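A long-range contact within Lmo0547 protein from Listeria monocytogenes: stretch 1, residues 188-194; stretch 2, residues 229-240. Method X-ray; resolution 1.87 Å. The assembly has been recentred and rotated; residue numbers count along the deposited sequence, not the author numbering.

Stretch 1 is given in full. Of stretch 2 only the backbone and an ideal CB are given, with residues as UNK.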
# COMPACT_ATOMS: atom_id res chain seq x y z
N PHE A 188 -6.26 -2.42 -9.66
CA PHE A 188 -5.74 -1.65 -10.82
C PHE A 188 -6.72 -0.59 -11.19
O PHE A 188 -7.88 -0.91 -11.43
CB PHE A 188 -5.54 -2.65 -11.95
CG PHE A 188 -4.46 -3.60 -11.65
CD1 PHE A 188 -3.13 -3.24 -11.88
CD2 PHE A 188 -4.73 -4.85 -11.08
CE1 PHE A 188 -2.09 -4.09 -11.57
CE2 PHE A 188 -3.68 -5.68 -10.75
CZ PHE A 188 -2.38 -5.32 -11.00
N PHE A 189 -6.29 0.66 -11.17
CA PHE A 189 -7.17 1.79 -11.36
C PHE A 189 -6.79 2.62 -12.57
O PHE A 189 -5.66 2.64 -13.05
CB PHE A 189 -7.25 2.67 -10.09
CG PHE A 189 -5.92 3.15 -9.59
CD1 PHE A 189 -5.20 2.40 -8.64
CD2 PHE A 189 -5.36 4.32 -10.06
CE1 PHE A 189 -3.98 2.88 -8.11
CE2 PHE A 189 -4.13 4.79 -9.57
CZ PHE A 189 -3.45 4.07 -8.55
N THR A 190 -7.82 3.24 -13.12
CA THR A 190 -7.71 4.20 -14.19
C THR A 190 -7.33 5.58 -13.66
O THR A 190 -7.18 5.77 -12.47
CB THR A 190 -9.03 4.27 -14.97
OG1 THR A 190 -10.12 4.39 -14.05
CG2 THR A 190 -9.23 2.96 -15.76
N ALA A 191 -7.21 6.56 -14.57
CA ALA A 191 -6.78 7.89 -14.21
C ALA A 191 -7.69 8.56 -13.17
O ALA A 191 -7.26 9.45 -12.45
CB ALA A 191 -6.69 8.77 -15.45
N ASP A 192 -8.93 8.17 -13.10
CA ASP A 192 -9.83 8.77 -12.13
C ASP A 192 -9.75 8.12 -10.78
O ASP A 192 -10.57 8.38 -9.91
CB ASP A 192 -11.28 8.76 -12.66
CG ASP A 192 -11.79 7.39 -12.96
OD1 ASP A 192 -11.04 6.40 -12.74
OD2 ASP A 192 -12.97 7.31 -13.43
N GLY A 193 -8.80 7.19 -10.62
CA GLY A 193 -8.63 6.45 -9.37
C GLY A 193 -9.67 5.40 -9.11
O GLY A 193 -9.75 4.91 -8.00
N LYS A 194 -10.47 5.01 -10.10
CA LYS A 194 -11.47 3.98 -9.87
C LYS A 194 -10.97 2.66 -10.43
O LYS A 194 -10.21 2.67 -11.39
CB LYS A 194 -12.81 4.34 -10.47
CG LYS A 194 -13.33 5.66 -9.90
CD LYS A 194 -14.77 5.94 -10.33
CE LYS A 194 -15.43 6.95 -9.37
NZ LYS A 194 -14.64 8.21 -9.24
N UNK A 229 2.61 8.96 -12.41
CA UNK A 229 1.26 8.90 -12.91
C UNK A 229 0.33 8.13 -11.97
O UNK A 229 -0.80 8.56 -11.64
CB UNK A 229 1.25 8.26 -14.30
N UNK A 230 0.79 6.98 -11.51
CA UNK A 230 0.01 6.15 -10.58
C UNK A 230 -0.27 6.90 -9.28
O UNK A 230 -1.37 6.91 -8.78
CB UNK A 230 0.75 4.84 -10.28
N UNK A 231 0.75 7.51 -8.73
CA UNK A 231 0.59 8.25 -7.46
C UNK A 231 -0.32 9.45 -7.56
O UNK A 231 -1.23 9.72 -6.70
CB UNK A 231 1.96 8.72 -6.95
N UNK A 232 -0.11 10.19 -8.63
CA UNK A 232 -0.93 11.37 -8.86
C UNK A 232 -2.39 11.03 -9.03
O UNK A 232 -3.26 11.68 -8.43
CB UNK A 232 -0.43 12.13 -10.09
N UNK A 233 -2.68 9.97 -9.77
CA UNK A 233 -4.05 9.56 -9.89
C UNK A 233 -4.65 9.13 -8.55
O UNK A 233 -5.82 9.43 -8.24
CB UNK A 233 -4.16 8.42 -10.91
N UNK A 234 -3.89 8.38 -7.76
CA UNK A 234 -4.39 7.96 -6.49
C UNK A 234 -4.69 9.14 -5.55
O UNK A 234 -5.70 9.13 -4.80
CB UNK A 234 -3.38 7.01 -5.84
N UNK A 235 -3.79 10.08 -5.54
CA UNK A 235 -3.89 11.28 -4.69
C UNK A 235 -5.08 12.13 -5.10
O UNK A 235 -5.86 12.52 -4.24
CB UNK A 235 -2.61 12.11 -4.77
N UNK A 236 -5.25 12.32 -6.41
CA UNK A 236 -6.43 13.08 -6.94
C UNK A 236 -7.79 12.46 -6.61
O UNK A 236 -8.77 13.19 -6.37
CB UNK A 236 -6.32 13.20 -8.46
N UNK A 237 -7.84 11.12 -6.56
CA UNK A 237 -9.03 10.40 -6.21
C UNK A 237 -9.32 10.34 -4.72
O UNK A 237 -10.31 9.75 -4.31
CB UNK A 237 -8.93 8.98 -6.76
N UNK A 238 -8.44 10.89 -3.89
CA UNK A 238 -8.67 10.88 -2.47
C UNK A 238 -8.51 9.52 -1.83
O UNK A 238 -9.14 9.22 -0.82
CB UNK A 238 -10.07 11.42 -2.18
N UNK A 239 -7.70 8.66 -2.42
CA UNK A 239 -7.52 7.33 -1.82
C UNK A 239 -6.55 7.37 -0.62
O UNK A 239 -6.48 6.40 0.13
CB UNK A 239 -7.00 6.35 -2.87
N UNK A 240 -5.77 8.45 -0.52
CA UNK A 240 -4.61 8.54 0.36
C UNK A 240 -4.74 9.78 1.20
O UNK A 240 -5.01 10.87 0.71
CB UNK A 240 -3.30 8.56 -0.43

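A strand and the tight turn that follows in stretch 1 pack against a helix whose direction lies 76° from the strand's own. Stretch 1 offers the ring of Phe189, then a type I turn from Thr190 to Gly193, closed by Gly193 N to Thr190 O at 2.8 Å and braced by Asp192 OD1, which accepts from Thr190 OG1 (2.6 Å) and Lys194 N (3.0 Å). What the helix meets is mainly the Phe189 ring and a run of backbone.

Position 229 has helical angles and a CB that points sideways, with nothing of stretch 1 within 5.5 Å. Most helix formers would serve; it is Glu229, extended with both chi1 and chi2 t, making no contact.

At 230 the CB again points sideways, 4.6 Å from Phe189 CZ, so a small or modest apolar residue is the natural reading. The residue is Ala230; its closest contact is Ala230 O to Phe189 CZ at 3.5 Å, at the ring edge, an approach that does not involve the side chain.

Positions 231 and 232 point away and sideways, and stretch 1 sets no rule for them; only the helix does. They are Leu231 and Val232.

Position 233 is the centre of the contact. Its CB points toward stretch 1 and already sits 3.6 Å from Ala191 O and 3.9 Å from Phe189 CE2, with Thr190 O at 4.3 Å. The CB itself fills the space, so alanine fits best, with glycine or perhaps serine as alternatives. Ala233 is found, its methyl packing against the ring edge and the carbonyls of Thr190 and Ala191. One water donates to both Ala191 O (2.6 Å) and Ala233 O (2.8 Å), which bridges the stretches where no direct hydrogen bond does.

At 234 the CB points sideways, 4.0 Å from Phe189 CZ. A small apolar group suits the ring, and Ala234 supplies one.

Position 235 is out of reach and could be many things; it is Leu235. At 236 the CB points toward stretch 1, yet nothing comes within 5.5 Å, so polar residues are as acceptable as others. Asn236 makes no contact across.

Position 237 faces the turn again, its CB 3.6 Å from both Asp192 O and Gly193 CA. Small residues are favoured, and Ala237 takes the place. The fit is reciprocal: an ideal CB on Gly193 would lie 2.1 Å from Ala237 CB, a clash, and the positive phi of Gly193 favours glycine besides.

At 238 phi is 72°, which favours glycine with no help from stretch 1. Gly238 forms the Schellman motif that ends the helix.

Position 239 points toward stretch 1, but its CB finds nothing within 5.5 Å, leaving room for a longer apolar chain such as leucine or methionine. Leu239, m then t, brings CD1 to 3.9 Å from Gly193 O. Position 240 is out of reach and unconstrained here; it is Ile240.

Stretch 2 229-240: EALVAALNAGLI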
# COMPACT_ATOMS: atom_id res chain seq x y z
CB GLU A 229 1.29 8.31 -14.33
CG GLU A 229 -0.06 8.09 -14.96
CD GLU A 229 0.03 7.52 -16.40
OE1 GLU A 229 0.69 6.46 -16.66
OE2 GLU A 229 -0.61 8.10 -17.26
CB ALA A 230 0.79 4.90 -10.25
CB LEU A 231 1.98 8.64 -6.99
CG LEU A 231 2.06 9.37 -5.68
CD1 LEU A 231 1.40 8.57 -4.59
CD2 LEU A 231 3.53 9.57 -5.37
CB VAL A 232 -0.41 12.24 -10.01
CG1 VAL A 232 -1.47 13.27 -10.43
CG2 VAL A 232 0.86 12.95 -9.57
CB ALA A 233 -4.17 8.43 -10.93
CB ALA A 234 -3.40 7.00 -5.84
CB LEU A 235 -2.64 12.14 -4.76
CG LEU A 235 -1.42 11.59 -4.06
CD1 LEU A 235 -0.15 12.32 -4.47
CD2 LEU A 235 -1.63 11.59 -2.55
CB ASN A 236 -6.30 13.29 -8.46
CG ASN A 236 -5.17 14.25 -8.83
OD1 ASN A 236 -4.72 15.04 -8.00
ND2 ASN A 236 -4.71 14.18 -10.06
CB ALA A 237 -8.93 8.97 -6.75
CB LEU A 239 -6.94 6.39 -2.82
CG LEU A 239 -7.84 6.14 -4.02
CD1 LEU A 239 -7.16 5.26 -5.07
CD2 LEU A 239 -9.14 5.50 -3.51
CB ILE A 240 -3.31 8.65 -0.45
CG1 ILE A 240 -3.04 7.36 -1.17
CG2 ILE A 240 -2.11 9.09 0.43
CD1 ILE A 240 -2.15 7.55 -2.39
O HOH W 1 -7.62 10.49 -10.06
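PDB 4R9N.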